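Local coordinates for putative HMP/thiamine permease protein YkoE (PDB 5EDL), which binds thiamine as the substrate-binding S component of an energy-coupling factor transporter and probably helps carry thiamine and/or hydroxymethylpyrimidine across the membrane, at residues Val50-Gly62 and Ser166-Leu180. Numbering follows the deposited sequence.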
loop_
_atom_site.group_PDB
_atom_site.type_symbol
_atom_site.label_atom_id
_atom_site.label_comp_id
_atom_site.label_asym_id
_atom_site.label_seq_id
_atom_site.Cartn_x
_atom_site.Cartn_y
_atom_site.Cartn_z
ATOM N N VAL A 50 -1.086 2.693 0.195
ATOM C CA VAL A 50 -0.338 3.838 -0.312
ATOM C C VAL A 50 0.825 3.387 -1.202
ATOM O O VAL A 50 1.079 3.987 -2.237
ATOM C CB VAL A 50 0.189 4.720 0.850
ATOM C CG1 VAL A 50 1.287 5.651 0.382
ATOM C CG2 VAL A 50 -0.950 5.503 1.460
ATOM N N SER A 51 1.503 2.313 -0.813
ATOM C CA SER A 51 2.640 1.829 -1.582
ATOM C C SER A 51 2.218 1.422 -2.983
ATOM O O SER A 51 2.892 1.731 -3.949
ATOM C CB SER A 51 3.315 0.649 -0.885
ATOM O OG SER A 51 4.071 1.091 0.222
ATOM N N VAL A 52 1.095 0.729 -3.074
ATOM C CA VAL A 52 0.629 0.229 -4.351
ATOM C C VAL A 52 0.164 1.399 -5.231
ATOM O O VAL A 52 0.487 1.448 -6.405
ATOM C CB VAL A 52 -0.502 -0.808 -4.164
ATOM C CG1 VAL A 52 -1.226 -1.076 -5.489
ATOM C CG2 VAL A 52 0.071 -2.104 -3.592
ATOM N N ILE A 53 -0.566 2.337 -4.634
ATOM C CA ILE A 53 -1.095 3.502 -5.342
ATOM C C ILE A 53 0.042 4.326 -5.946
ATOM O O ILE A 53 0.063 4.574 -7.148
ATOM C CB ILE A 53 -1.963 4.386 -4.395
ATOM C CG1 ILE A 53 -3.234 3.615 -3.979
ATOM C CG2 ILE A 53 -2.279 5.755 -5.050
ATOM C CD1 ILE A 53 -4.110 4.313 -2.936
ATOM N N ALA A 54 1.010 4.706 -5.120
ATOM C CA ALA A 54 2.115 5.537 -5.588
ATOM C C ALA A 54 2.912 4.848 -6.691
ATOM O O ALA A 54 3.265 5.489 -7.667
ATOM C CB ALA A 54 3.036 5.919 -4.440
ATOM N N ALA A 55 3.191 3.553 -6.529
ATOM C CA ALA A 55 3.989 2.827 -7.519
ATOM C C ALA A 55 3.222 2.682 -8.835
ATOM O O ALA A 55 3.753 2.947 -9.908
ATOM C CB ALA A 55 4.396 1.453 -6.992
ATOM N N TYR A 56 1.975 2.242 -8.731
ATOM C CA TYR A 56 1.142 2.020 -9.909
ATOM C C TYR A 56 0.891 3.338 -10.669
ATOM O O TYR A 56 0.877 3.359 -11.901
ATOM C CB TYR A 56 -0.166 1.346 -9.477
ATOM C CG TYR A 56 -1.180 1.040 -10.564
ATOM C CD1 TYR A 56 -0.934 0.085 -11.541
ATOM C CD2 TYR A 56 -2.403 1.681 -10.572
ATOM C CE1 TYR A 56 -1.881 -0.196 -12.526
ATOM C CE2 TYR A 56 -3.352 1.408 -11.533
ATOM C CZ TYR A 56 -3.090 0.480 -12.512
ATOM O OH TYR A 56 -4.059 0.232 -13.436
ATOM N N MET A 57 0.748 4.440 -9.939
ATOM C CA MET A 57 0.521 5.742 -10.570
ATOM C C MET A 57 1.780 6.302 -11.212
ATOM O O MET A 57 1.737 6.778 -12.337
ATOM C CB MET A 57 0.001 6.773 -9.564
ATOM C CG MET A 57 -1.450 6.607 -9.134
ATOM S SD MET A 57 -1.922 8.000 -8.063
ATOM C CE MET A 57 -0.648 9.183 -8.539
ATOM N N ILE A 58 2.893 6.251 -10.483
ATOM C CA ILE A 58 4.083 7.002 -10.860
ATOM C C ILE A 58 5.091 6.136 -11.608
ATOM O O ILE A 58 5.725 6.592 -12.557
ATOM C CB ILE A 58 4.744 7.631 -9.615
ATOM C CG1 ILE A 58 3.795 8.664 -9.002
ATOM C CG2 ILE A 58 6.096 8.236 -9.976
ATOM C CD1 ILE A 58 4.241 9.198 -7.655
ATOM N N ARG A 59 5.220 4.887 -11.166
ATOM C CA ARG A 59 5.978 3.859 -11.872
ATOM C C ARG A 59 7.468 4.187 -11.958
ATOM O O ARG A 59 8.102 3.964 -12.979
ATOM C CB ARG A 59 5.377 3.635 -13.273
ATOM C CG ARG A 59 3.904 3.218 -13.198
ATOM C CD ARG A 59 3.305 2.713 -14.512
ATOM N NE ARG A 59 1.952 2.224 -14.257
ATOM C CZ ARG A 59 1.145 1.687 -15.158
ATOM N NH1 ARG A 59 1.526 1.570 -16.421
ATOM N NH2 ARG A 59 -0.060 1.276 -14.790
ATOM N N LYS A 60 8.021 4.704 -10.863
ATOM C CA LYS A 60 9.441 4.988 -10.783
ATOM C C LYS A 60 9.985 4.438 -9.454
ATOM O O LYS A 60 9.232 4.253 -8.509
ATOM C CB LYS A 60 9.697 6.488 -10.921
ATOM C CG LYS A 60 9.224 7.047 -12.264
ATOM C CD LYS A 60 9.563 8.501 -12.462
ATOM C CE LYS A 60 9.152 8.956 -13.876
ATOM N NZ LYS A 60 9.299 10.417 -14.063
ATOM N N PRO A 61 11.286 4.145 -9.408
ATOM C CA PRO A 61 11.864 3.474 -8.243
ATOM C C PRO A 61 11.718 4.315 -6.983
ATOM O O PRO A 61 11.877 5.528 -7.020
ATOM C CB PRO A 61 13.340 3.301 -8.626
ATOM C CG PRO A 61 13.357 3.382 -10.147
ATOM C CD PRO A 61 12.271 4.358 -10.488
ATOM N N GLY A 62 11.400 3.657 -5.882
ATOM C CA GLY A 62 11.276 4.331 -4.606
ATOM C C GLY A 62 9.875 4.792 -4.262
ATOM O O GLY A 62 9.635 5.221 -3.136
ATOM N N SER A 166 -6.621 3.868 -7.797
ATOM C CA SER A 166 -5.739 4.556 -8.740
ATOM C C SER A 166 -6.419 4.755 -10.087
ATOM O O SER A 166 -6.389 5.853 -10.646
ATOM C CB SER A 166 -4.437 3.773 -8.927
ATOM O OG SER A 166 -3.739 3.646 -7.697
ATOM N N ASP A 167 -7.037 3.685 -10.585
ATOM C CA ASP A 167 -7.768 3.721 -11.848
ATOM C C ASP A 167 -8.895 4.752 -11.794
ATOM O O ASP A 167 -9.083 5.534 -12.741
ATOM C CB ASP A 167 -8.340 2.335 -12.195
ATOM C CG ASP A 167 -7.269 1.348 -12.657
ATOM O OD1 ASP A 167 -6.141 1.790 -12.949
ATOM O OD2 ASP A 167 -7.565 0.132 -12.741
ATOM N N SER A 168 -9.639 4.743 -10.686
ATOM C CA SER A 168 -10.720 5.706 -10.479
ATOM C C SER A 168 -10.207 7.139 -10.552
ATOM O O SER A 168 -10.816 7.985 -11.182
ATOM C CB SER A 168 -11.412 5.474 -9.130
ATOM O OG SER A 168 -12.077 4.225 -9.108
ATOM N N LEU A 169 -9.077 7.401 -9.906
ATOM C CA LEU A 169 -8.449 8.717 -9.987
ATOM C C LEU A 169 -8.034 9.045 -11.424
ATOM O O LEU A 169 -8.288 10.145 -11.913
ATOM C CB LEU A 169 -7.236 8.795 -9.058
ATOM C CG LEU A 169 -7.552 8.948 -7.563
ATOM C CD1 LEU A 169 -6.330 8.633 -6.699
ATOM C CD2 LEU A 169 -8.078 10.357 -7.268
ATOM N N ALA A 170 -7.397 8.083 -12.094
ATOM C CA ALA A 170 -6.974 8.272 -13.485
ATOM C C ALA A 170 -8.127 8.713 -14.379
ATOM O O ALA A 170 -7.947 9.559 -15.245
ATOM C CB ALA A 170 -6.353 7.006 -14.030
ATOM N N TYR A 171 -9.305 8.146 -14.147
ATOM C CA TYR A 171 -10.499 8.492 -14.907
ATOM C C TYR A 171 -10.991 9.930 -14.652
ATOM O O TYR A 171 -11.785 10.447 -15.426
ATOM C CB TYR A 171 -11.634 7.500 -14.599
ATOM C CG TYR A 171 -11.403 6.072 -15.081
ATOM C CD1 TYR A 171 -10.930 5.812 -16.358
ATOM C CD2 TYR A 171 -11.670 4.987 -14.252
ATOM C CE1 TYR A 171 -10.728 4.515 -16.798
ATOM C CE2 TYR A 171 -11.459 3.686 -14.679
ATOM C CZ TYR A 171 -10.991 3.453 -15.952
ATOM O OH TYR A 171 -10.778 2.160 -16.382
ATOM N N THR A 172 -10.539 10.580 -13.580
ATOM C CA THR A 172 -10.962 11.966 -13.326
ATOM C C THR A 172 -10.155 12.952 -14.170
ATOM O O THR A 172 -10.560 14.099 -14.356
ATOM C CB THR A 172 -10.834 12.369 -11.825
ATOM O OG1 THR A 172 -9.456 12.368 -11.417
ATOM C CG2 THR A 172 -11.627 11.417 -10.931
ATOM N N GLY A 173 -9.014 12.497 -14.678
ATOM C CA GLY A 173 -8.122 13.346 -15.446
ATOM C C GLY A 173 -6.952 13.891 -14.634
ATOM O O GLY A 173 -6.012 14.460 -15.185
ATOM N N VAL A 174 -6.995 13.710 -13.320
ATOM C CA VAL A 174 -6.047 14.403 -12.455
ATOM C C VAL A 174 -4.649 13.783 -12.514
ATOM O O VAL A 174 -3.667 14.391 -12.081
ATOM C CB VAL A 174 -6.544 14.425 -10.997
ATOM C CG1 VAL A 174 -6.352 13.056 -10.334
ATOM C CG2 VAL A 174 -5.840 15.526 -10.214
ATOM N N LEU A 175 -4.565 12.576 -13.059
ATOM C CA LEU A 175 -3.295 11.874 -13.176
ATOM C C LEU A 175 -2.682 11.978 -14.575
ATOM O O LEU A 175 -1.821 11.186 -14.926
ATOM C CB LEU A 175 -3.475 10.394 -12.808
ATOM C CG LEU A 175 -4.063 10.116 -11.421
ATOM C CD1 LEU A 175 -3.898 8.644 -11.054
ATOM C CD2 LEU A 175 -3.415 10.998 -10.385
ATOM N N ASN A 176 -3.129 12.947 -15.373
ATOM C CA ASN A 176 -2.684 13.040 -16.760
ATOM C C ASN A 176 -1.196 13.316 -16.899
ATOM O O ASN A 176 -0.604 12.996 -17.921
ATOM C CB ASN A 176 -3.483 14.109 -17.512
ATOM C CG ASN A 176 -4.739 13.545 -18.137
ATOM O OD1 ASN A 176 -5.080 12.379 -17.913
ATOM N ND2 ASN A 176 -5.433 14.357 -18.926
ATOM N N GLY A 177 -0.594 13.904 -15.871
ATOM C CA GLY A 177 0.841 14.109 -15.863
ATOM C C GLY A 177 1.653 12.873 -15.496
ATOM O O GLY A 177 2.874 12.865 -15.659
ATOM N N MET A 178 0.980 11.832 -15.003
ATOM C CA MET A 178 1.652 10.638 -14.480
ATOM C C MET A 178 1.673 9.473 -15.473
ATOM O O MET A 178 0.900 9.445 -16.425
ATOM C CB MET A 178 0.968 10.162 -13.195
ATOM C CG MET A 178 0.652 11.250 -12.172
ATOM S SD MET A 178 2.054 11.713 -11.141
ATOM C CE MET A 178 2.835 12.943 -12.174
ATOM N N ALA A 179 2.543 8.499 -15.220
ATOM C CA ALA A 179 2.602 7.289 -16.028
ATOM C C ALA A 179 1.226 6.616 -16.187
ATOM O O ALA A 179 0.871 6.201 -17.282
ATOM C CB ALA A 179 3.606 6.308 -15.436
ATOM N N LEU A 180 0.454 6.503 -15.104
ATOM C CA LEU A 180 -0.857 5.847 -15.197
ATOM C C LEU A 180 -1.812 6.643 -16.095
ATOM O O LEU A 180 -2.588 6.064 -16.859
ATOM C CB LEU A 180 -1.488 5.648 -13.817
ATOM C CG LEU A 180 -2.899 5.050 -13.811
ATOM C CD1 LEU A 180 -2.920 3.648 -14.431
ATOM C CD2 LEU A 180 -3.456 5.000 -12.384
HETATM O O HOH W 1 4.947 8.791 -13.763
#
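Tyr56 OH donates a 2.6 Å hydrogen bond to Asp167 OD1, on the syn lone pair of that oxygen. The other oxygen of the carboxylate, OD2, is held in a salt bridge by Lys163, one turn back on helix 140-170. The ring and carboxylate planes stand 58° apart, and Ser166 CB meets the ring edge 3.3 Å from Tyr56 CD2. With Tyr56 CG anti to the backbone N (chi1 179°), the phenol is carried across to helix 140-170, while Leu180 CD1 rests obliquely against the ring, 3.7 Å from Tyr56 CE2. A phenylalanine in place of Tyr56 would probably leave Asp167 OD1 without its phenolic donor. Met57 packs crosswise on Leu175, Met57 SD lying 3.6 Å from Leu175 CD1. The Ile53 side chain is about 13 Å from the bound thiamine. At the C-terminal end of helix 49-58, Met57 O accepts a hydrogen bond from Leu180 N at 3.1 Å, and one water links Ile58 O to Ala179 N. Just beyond the helix, Arg59 NE donates a hydrogen bond to Tyr56 O (2.8 Å), Arg59 CD lies 3.7 Å from Ala179 CB, and Arg59 NH2 forms a salt bridge with Glu183. Thus the partly negative end of helix 49-58 faces the partly positive start of helix 179-192, one carbonyl bonded directly and one through water, which probably favours the pairing around the Met57-Leu175 packing.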